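Local coordinates for fibrinogen-binding protein (Staphylococcus aureus subsp. aureus, PDB 3T49) that probably inhibits complement as a secreted virulence factor of the staphylococcal SCIN family, acting on the C3b-containing convertase, at residues 8-13 and 56-61; 15-19 and 64-68. All blocks are in the same frame, centred on the assembly; numbering follows the deposited sequence. Where two conformers were deposited one is given.

Contact 1 (8-13 and 56-61); sequences ELRTLL and AKVALE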
ATOM      1  N   GLU A   8      10.304   0.446  -6.849  1.00 13.52           N
ATOM      2  CA  GLU A   8      10.033   0.729  -5.432  1.00 14.42           C
ATOM      3  C   GLU A   8       8.563   0.414  -5.152  1.00 12.78           C
ATOM      4  O   GLU A   8       8.196  -0.218  -4.148  1.00 13.26           O
ATOM      5  CB  GLU A   8      10.337   2.188  -5.079  1.00 17.93           C
ATOM      6  CG  GLU A   8      11.828   2.573  -5.133  1.00 26.29           C
ATOM      7  CD  GLU A   8      12.051   4.055  -4.847  1.00 38.07           C
ATOM      8  OE1 GLU A   8      11.136   4.862  -5.143  1.00 38.18           O
ATOM      9  OE2 GLU A   8      13.137   4.413  -4.331  1.00 45.44           O
ATOM     10  N   LEU A   9       7.699   0.783  -6.082  1.00 11.32           N
ATOM     11  CA  LEU A   9       6.268   0.577  -5.895  1.00 10.63           C
ATOM     12  C   LEU A   9       5.927  -0.901  -5.976  1.00 10.25           C
ATOM     13  O   LEU A   9       5.129  -1.386  -5.178  1.00 10.85           O
ATOM     14  CB  LEU A   9       5.492   1.390  -6.912  1.00  9.80           C
ATOM     15  CG  LEU A   9       3.985   1.307  -6.820  1.00  9.35           C
ATOM     16  CD1 LEU A   9       3.453   1.645  -5.420  1.00 10.15           C
ATOM     17  CD2 LEU A   9       3.369   2.209  -7.875  1.00  9.77           C
ATOM     18  N   ARG A  10       6.513  -1.662  -6.897  1.00 10.18           N
ATOM     19  CA  ARG A  10       6.285  -3.095  -6.931  1.00 10.98           C
ATOM     20  C   ARG A  10       6.723  -3.774  -5.615  1.00 10.35           C
ATOM     21  O   ARG A  10       6.019  -4.666  -5.127  1.00 11.28           O
ATOM     22  CB  ARG A  10       6.986  -3.704  -8.170  1.00 14.91           C
ATOM     23  CG  ARG A  10       6.785  -5.233  -8.362  1.00 19.70           C
ATOM     24  CD  ARG A  10       5.350  -5.741  -8.205  1.00 20.65           C
ATOM     25  NE  ARG A  10       4.446  -5.297  -9.276  1.00 21.04           N
ATOM     26  CZ  ARG A  10       3.166  -5.638  -9.392  1.00 18.94           C
ATOM     27  NH1 ARG A  10       2.592  -6.414  -8.481  1.00 24.85           N
ATOM     28  NH2 ARG A  10       2.438  -5.184 -10.404  1.00 27.40           N
ATOM     29  N   THR A  11       7.861  -3.365  -5.069  1.00 11.63           N
ATOM     30  CA  THR A  11       8.333  -3.918  -3.800  1.00 12.77           C
ATOM     31  C   THR A  11       7.284  -3.688  -2.719  1.00  9.99           C
ATOM     32  O   THR A  11       6.990  -4.591  -1.926  1.00 12.18           O
ATOM     33  CB  THR A  11       9.671  -3.322  -3.419  1.00 16.17           C
ATOM     34  OG1 THR A  11      10.654  -3.777  -4.377  1.00 18.76           O
ATOM     35  CG2 THR A  11      10.108  -3.750  -2.021  1.00 23.54           C
ATOM     36  N   LEU A  12       6.694  -2.497  -2.678  1.00 10.43           N
ATOM     37  CA  LEU A  12       5.629  -2.235  -1.695  1.00  9.79           C
ATOM     38  C   LEU A  12       4.417  -3.097  -1.965  1.00  9.42           C
ATOM     39  O   LEU A  12       3.812  -3.635  -1.020  1.00 10.44           O
ATOM     40  CB  LEU A  12       5.258  -0.751  -1.657  1.00 10.79           C
ATOM     41  CG  LEU A  12       6.315   0.144  -1.051  1.00 13.16           C
ATOM     42  CD1 LEU A  12       6.039   1.580  -1.483  1.00 13.85           C
ATOM     43  CD2 LEU A  12       6.388   0.067   0.445  1.00 14.77           C
ATOM     44  N   LEU A  13       4.032  -3.237  -3.233  1.00  9.69           N
ATOM     45  CA  LEU A  13       2.883  -4.073  -3.596  1.00 10.98           C
ATOM     46  C   LEU A  13       3.091  -5.514  -3.198  1.00 11.63           C
ATOM     47  O   LEU A  13       2.131  -6.230  -2.868  1.00 12.21           O
ATOM     48  CB  LEU A  13       2.608  -4.018  -5.088  1.00 13.76           C
ATOM     49  CG  LEU A  13       1.808  -2.841  -5.551  1.00 15.65           C
ATOM     50  CD1 LEU A  13       1.748  -2.871  -7.104  1.00 15.21           C
ATOM     51  CD2 LEU A  13       0.388  -2.919  -4.922  1.00 16.40           C
ATOM     52  N   ALA A  56       0.815   6.521  -4.789  1.00 10.81           N
ATOM     53  CA  ALA A  56       0.557   5.184  -4.251  1.00 10.33           C
ATOM     54  C   ALA A  56       1.698   4.730  -3.364  1.00 10.23           C
ATOM     55  O   ALA A  56       1.472   4.072  -2.344  1.00 10.58           O
ATOM     56  CB  ALA A  56       0.322   4.189  -5.355  1.00 10.83           C
ATOM     57  N   LYS A  57       2.932   5.056  -3.717  1.00 10.12           N
ATOM     58  CA  LYS A  57       4.069   4.718  -2.897  1.00 11.24           C
ATOM     59  C   LYS A  57       3.932   5.372  -1.538  1.00 11.24           C
ATOM     60  O   LYS A  57       4.089   4.705  -0.499  1.00 11.39           O
ATOM     61  CB  LYS A  57       5.388   5.152  -3.554  1.00 14.42           C
ATOM     62  CG  LYS A  57       6.578   4.848  -2.706  1.00 21.02           C
ATOM     63  CD  LYS A  57       7.869   5.375  -3.330  1.00 31.09           C
ATOM     64  CE  LYS A  57       7.949   6.875  -3.209  1.00 44.54           C
ATOM     65  NZ  LYS A  57       9.254   7.394  -3.710  1.00 52.15           N
ATOM     66  N   VAL A  58       3.631   6.668  -1.500  1.00 11.32           N
ATOM     67  CA  VAL A  58       3.503   7.380  -0.240  1.00 12.21           C
ATOM     68  C   VAL A  58       2.341   6.798   0.571  1.00  9.82           C
ATOM     69  O   VAL A  58       2.472   6.612   1.791  1.00  9.90           O
ATOM     70  CB  VAL A  58       3.323   8.893  -0.491  1.00 14.29           C
ATOM     71  CG1 VAL A  58       2.959   9.635   0.785  1.00 18.20           C
ATOM     72  CG2 VAL A  58       4.595   9.477  -1.097  1.00 17.75           C
ATOM     73  N   ALA A  59       1.237   6.502  -0.073  1.00  9.59           N
ATOM     74  CA  ALA A  59       0.068   6.001   0.649  1.00  9.33           C
ATOM     75  C   ALA A  59       0.332   4.631   1.236  1.00  8.18           C
ATOM     76  O   ALA A  59      -0.051   4.339   2.375  1.00  8.78           O
ATOM     77  CB  ALA A  59      -1.133   5.956  -0.244  1.00 10.44           C
ATOM     78  N   LEU A  60       0.936   3.747   0.480  1.00  8.88           N
ATOM     79  CA  LEU A  60       1.266   2.422   0.993  1.00  7.78           C
ATOM     80  C   LEU A  60       2.284   2.501   2.131  1.00  8.42           C
ATOM     81  O   LEU A  60       2.134   1.838   3.157  1.00  8.77           O
ATOM     82  CB  LEU A  60       1.767   1.490  -0.127  1.00  9.16           C
ATOM     83  CG  LEU A  60       0.683   1.014  -1.091  1.00  9.97           C
ATOM     84  CD1 LEU A  60       1.329   0.332  -2.300  1.00 12.58           C
ATOM     85  CD2 LEU A  60      -0.292   0.075  -0.371  1.00 10.48           C
ATOM     86  N   GLU A  61       3.347   3.279   1.983  1.00  8.60           N
ATOM     87  CA  GLU A  61       4.298   3.463   3.073  1.00  8.67           C
ATOM     88  C   GLU A  61       3.580   3.965   4.321  1.00  8.31           C
ATOM     89  O   GLU A  61       3.856   3.498   5.444  1.00 10.55           O
ATOM     90  CB  GLU A  61       5.419   4.448   2.665  1.00 10.14           C
ATOM     91  CG  GLU A  61       6.345   3.859   1.627  1.00 13.40           C
ATOM     92  CD  GLU A  61       7.345   4.855   1.094  1.00 22.02           C
ATOM     93  OE1 GLU A  61       7.122   6.068   1.292  1.00 31.31           O
ATOM     94  OE2 GLU A  61       8.321   4.412   0.441  1.00 28.86           O
TER
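Two helices running in the same general direction pack through leucine side chains here: the end of helix 5-13 lies against the middle of helix 50-72, close to the centre of the chain. The axes of the two short segments approach to 9.8 Å at 34°, and 340 Å² of surface is buried. Leu60 is the inner meeting point. Its CD1 touches three leucines of the opposing helix, at 4.0 Å from Leu9 CD1, 4.1 Å from Leu12 CB and 4.3 Å from Leu13 CD2. Leu9 leaves its backbone sideways, but chi1 in the t well brings CD1 across to 4.0 Å from Ala56 CB. Leu12 points toward the partner helix and lies against the aliphatic parts of two charged residues one turn apart, its CD1 being 3.5 Å from Lys57 CG and 3.9 Å from Glu61 CG. Lys57 thus serves twice: its methylene chain adds to the apolar contact, while NZ reaches Glu8 OE1 at 3.5 Å in a salt bridge whose hydrogen bond is weak, at the exposed margin. Further inward, Leu9 also touches Ala41 and Leu13 touches Leu45 of helix 28-47. Through Leu9 and Leu13 this apolar layer is shared with helix 28-47, as expected for the core of the SCIN three-helix bundle.

Contact 2 (15-19 and 64-68); sequences KSNVY and YKEID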
ATOM      1  N   LYS A  15       4.189  -6.661  -0.581  1.00  8.52           N
ATOM      2  CA  LYS A  15       3.797  -6.844   0.825  1.00  8.17           C
ATOM      3  C   LYS A  15       2.326  -6.572   1.085  1.00  8.21           C
ATOM      4  O   LYS A  15       1.858  -6.747   2.209  1.00  8.77           O
ATOM      5  CB  LYS A  15       4.609  -5.909   1.722  1.00 10.69           C
ATOM      6  CG  LYS A  15       6.076  -5.899   1.441  1.00 14.67           C
ATOM      7  CD  LYS A  15       6.786  -4.972   2.434  1.00 18.43           C
ATOM      8  CE  LYS A  15       8.055  -4.348   1.838  1.00 29.62           C
ATOM      9  NZ  LYS A  15       8.957  -5.373   1.287  1.00 40.53           N
ATOM     10  N   SER A  16       1.582  -6.143   0.081  1.00  9.37           N
ATOM     11  CA  SER A  16       0.219  -5.672   0.330  0.75  9.28           C
ATOM     12  C   SER A  16      -0.743  -6.732   0.837  1.00  8.15           C
ATOM     13  O   SER A  16      -1.569  -6.452   1.702  1.00 10.13           O
ATOM     14  CB  SER A  16      -0.359  -4.952  -0.902  0.75  9.76           C
ATOM     15  OG  SER A  16      -0.441  -5.816  -2.036  0.75 10.07           O
ATOM     16  N   ASN A  17      -0.670  -7.948   0.300  1.00  9.61           N
ATOM     17  CA  ASN A  17      -1.596  -8.981   0.782  1.00  9.73           C
ATOM     18  C   ASN A  17      -1.297  -9.425   2.216  1.00  9.01           C
ATOM     19  O   ASN A  17      -2.182  -9.707   2.996  1.00 10.89           O
ATOM     20  CB  ASN A  17      -1.612 -10.186  -0.171  1.00 11.96           C
ATOM     21  CG  ASN A  17      -2.209  -9.858  -1.533  1.00 17.17           C
ATOM     22  OD1 ASN A  17      -3.255  -9.236  -1.628  1.00 20.28           O
ATOM     23  ND2 ASN A  17      -1.524 -10.258  -2.587  1.00 20.56           N
ATOM     24  N   VAL A  18      -0.013  -9.473   2.555  1.00  8.10           N
ATOM     25  CA  VAL A  18       0.422  -9.765   3.903  1.00  8.08           C
ATOM     26  C   VAL A  18      -0.139  -8.695   4.855  1.00  6.14           C
ATOM     27  O   VAL A  18      -0.701  -9.001   5.914  1.00  7.72           O
ATOM     28  CB  VAL A  18       1.975  -9.841   3.969  1.00  8.86           C
ATOM     29  CG1 VAL A  18       2.493  -9.640   5.359  1.00 10.20           C
ATOM     30  CG2 VAL A  18       2.454 -11.197   3.430  1.00 11.58           C
ATOM     31  N   TYR A  19       0.024  -7.419   4.510  1.00  7.42           N
ATOM     32  CA  TYR A  19      -0.484  -6.371   5.363  1.00  7.24           C
ATOM     33  C   TYR A  19      -2.006  -6.414   5.439  1.00  8.94           C
ATOM     34  O   TYR A  19      -2.550  -6.172   6.508  1.00  9.33           O
ATOM     35  CB  TYR A  19       0.024  -4.976   4.914  1.00  7.85           C
ATOM     36  CG  TYR A  19       1.333  -4.598   5.565  1.00  7.47           C
ATOM     37  CD1 TYR A  19       2.545  -5.029   5.052  1.00  9.68           C
ATOM     38  CD2 TYR A  19       1.350  -3.870   6.739  1.00  6.83           C
ATOM     39  CE1 TYR A  19       3.750  -4.724   5.676  1.00  9.29           C
ATOM     40  CE2 TYR A  19       2.537  -3.572   7.365  1.00  9.68           C
ATOM     41  CZ  TYR A  19       3.718  -3.998   6.830  1.00 10.83           C
ATOM     42  OH  TYR A  19       4.925  -3.699   7.445  1.00 13.79           O
ATOM     43  N   TYR A  64       1.275   1.084   5.886  1.00  7.48           N
ATOM     44  CA  TYR A  64       2.087   0.029   6.471  1.00  7.75           C
ATOM     45  C   TYR A  64       2.682   0.501   7.790  1.00  7.87           C
ATOM     46  O   TYR A  64       2.739  -0.260   8.751  1.00  8.50           O
ATOM     47  CB  TYR A  64       3.220  -0.384   5.523  1.00  7.92           C
ATOM     48  CG  TYR A  64       2.800  -1.051   4.233  1.00  8.35           C
ATOM     49  CD1 TYR A  64       1.499  -1.484   3.996  1.00  9.18           C
ATOM     50  CD2 TYR A  64       3.739  -1.257   3.239  1.00  9.08           C
ATOM     51  CE1 TYR A  64       1.158  -2.094   2.799  1.00  9.17           C
ATOM     52  CE2 TYR A  64       3.410  -1.873   2.052  1.00  9.63           C
ATOM     53  CZ  TYR A  64       2.121  -2.283   1.826  1.00  8.53           C
ATOM     54  OH  TYR A  64       1.783  -2.893   0.628  1.00  9.21           O
ATOM     55  N   LYS A  65       3.179   1.737   7.857  1.00  8.91           N
ATOM     56  CA  LYS A  65       3.744   2.291   9.097  1.00  8.92           C
ATOM     57  C   LYS A  65       2.665   2.371  10.165  1.00  9.85           C
ATOM     58  O   LYS A  65       2.938   2.039  11.336  1.00 10.65           O
ATOM     59  CB  LYS A  65       4.358   3.664   8.827  1.00 10.84           C
ATOM     60  CG  LYS A  65       5.068   4.217  10.058  1.00 17.99           C
ATOM     61  CD  LYS A  65       5.853   5.487   9.700  1.00 22.20           C
ATOM     62  CE  LYS A  65       6.756   5.893  10.881  1.00 27.26           C
ATOM     63  NZ  LYS A  65       7.496   7.159  10.655  1.00 37.48           N
ATOM     64  N   GLU A  66       1.466   2.827   9.808  1.00  9.04           N
ATOM     65  CA  GLU A  66       0.356   2.908  10.766  1.00  9.64           C
ATOM     66  C   GLU A  66       0.026   1.534  11.345  1.00  8.70           C
ATOM     67  O   GLU A  66      -0.171   1.390  12.567  1.00  9.29           O
ATOM     68  CB  GLU A  66      -0.888   3.554  10.153  1.00 11.94           C
ATOM     69  CG  GLU A  66      -0.712   5.040  10.004  1.00 18.04           C
ATOM     70  CD  GLU A  66      -1.658   5.715   9.057  1.00 19.55           C
ATOM     71  OE1 GLU A  66      -2.266   5.047   8.217  1.00 19.79           O
ATOM     72  OE2 GLU A  66      -1.734   6.968   9.103  1.00 24.65           O
ATOM     73  N   ILE A  67      -0.031   0.529  10.487  1.00  8.05           N
ATOM     74  CA  ILE A  67      -0.358  -0.817  10.920  1.00  8.44           C
ATOM     75  C   ILE A  67       0.748  -1.356  11.806  1.00  8.43           C
ATOM     76  O   ILE A  67       0.464  -1.907  12.889  1.00  8.86           O
ATOM     77  CB  ILE A  67      -0.615  -1.717   9.712  1.00  7.52           C
ATOM     78  CG1 ILE A  67      -1.937  -1.319   9.042  1.00  8.49           C
ATOM     79  CG2 ILE A  67      -0.637  -3.170  10.131  1.00  8.28           C
ATOM     80  CD1 ILE A  67      -2.114  -1.938   7.664  1.00  9.00           C
ATOM     81  N   ASP A  68       2.000  -1.191  11.415  1.00  8.45           N
ATOM     82  CA  ASP A  68       3.115  -1.619  12.237  1.00  8.50           C
ATOM     83  C   ASP A  68       3.068  -0.954  13.625  1.00 10.83           C
ATOM     84  O   ASP A  68       3.276  -1.615  14.651  1.00 10.80           O
ATOM     85  CB  ASP A  68       4.464  -1.268  11.596  1.00 10.05           C
ATOM     86  CG  ASP A  68       4.827  -2.145  10.426  1.00 11.77           C
ATOM     87  OD1 ASP A  68       4.230  -3.203  10.251  1.00 13.67           O
ATOM     88  OD2 ASP A  68       5.806  -1.775   9.695  1.00 13.20           O
TER
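A face-to-face tyrosine stack joins helix 16-22 to the later part of helix 50-72 within the three-helix bundle. The ring centroids of Tyr19 and Tyr64 are 4.1 Å apart and the planes differ by 19°, with Tyr19 CG 3.5 Å from Tyr64 CD1. Both side chains have chi1 in the m well (-89° and -66°), but Tyr19 points toward the partner helix with chi2 at 84°, while Tyr64 leaves sideways with chi2 at -11°, turning the ring to lie against one face of Tyr19. In this pose Tyr64 CB also sits over the Tyr19 face, 4.0 Å from the centroid, as a CH-pi contact. The hydroxyl end of Tyr64 reaches the start of helix 16-22, where OH lies 3.2 Å from Ser16 CA and is hydrogen-bonded to Leu12 O. Ser16, with chi1 p, directs OG back to Leu13 O. Ile67 CG2 meets the edge of the Tyr19 ring, 4.0 Å from CD2, and both residues also touch Ile34 of helix 28-47. Asp68, an m rotamer, binds a glycerol, probably from the crystallisation liquor, through OD2, while its OD1 lies 2.9 Å from Tyr19 OH.

How the contacts relate
From the N terminus the chain first supplies the 8-13 half of contact 1, then, after a short break between helices, the 15-19 half of contact 2. It then turns back along helix 28-47 and reverses again into helix 50-72, which delivers 56-61 and 64-68 in the same order. The loops closed by the two contacts therefore cross rather than nest, as parallel pairing requires. With centres about 10 Å apart, the contacts attach helices 5-13 and 16-22 to successive parts of one long helix. They meet directly where Leu12 O of contact 1 and Tyr64 OH of contact 2 lie 2.7 Å apart, a probable hydrogen bond between the end of helix 5-13 and helix 50-72.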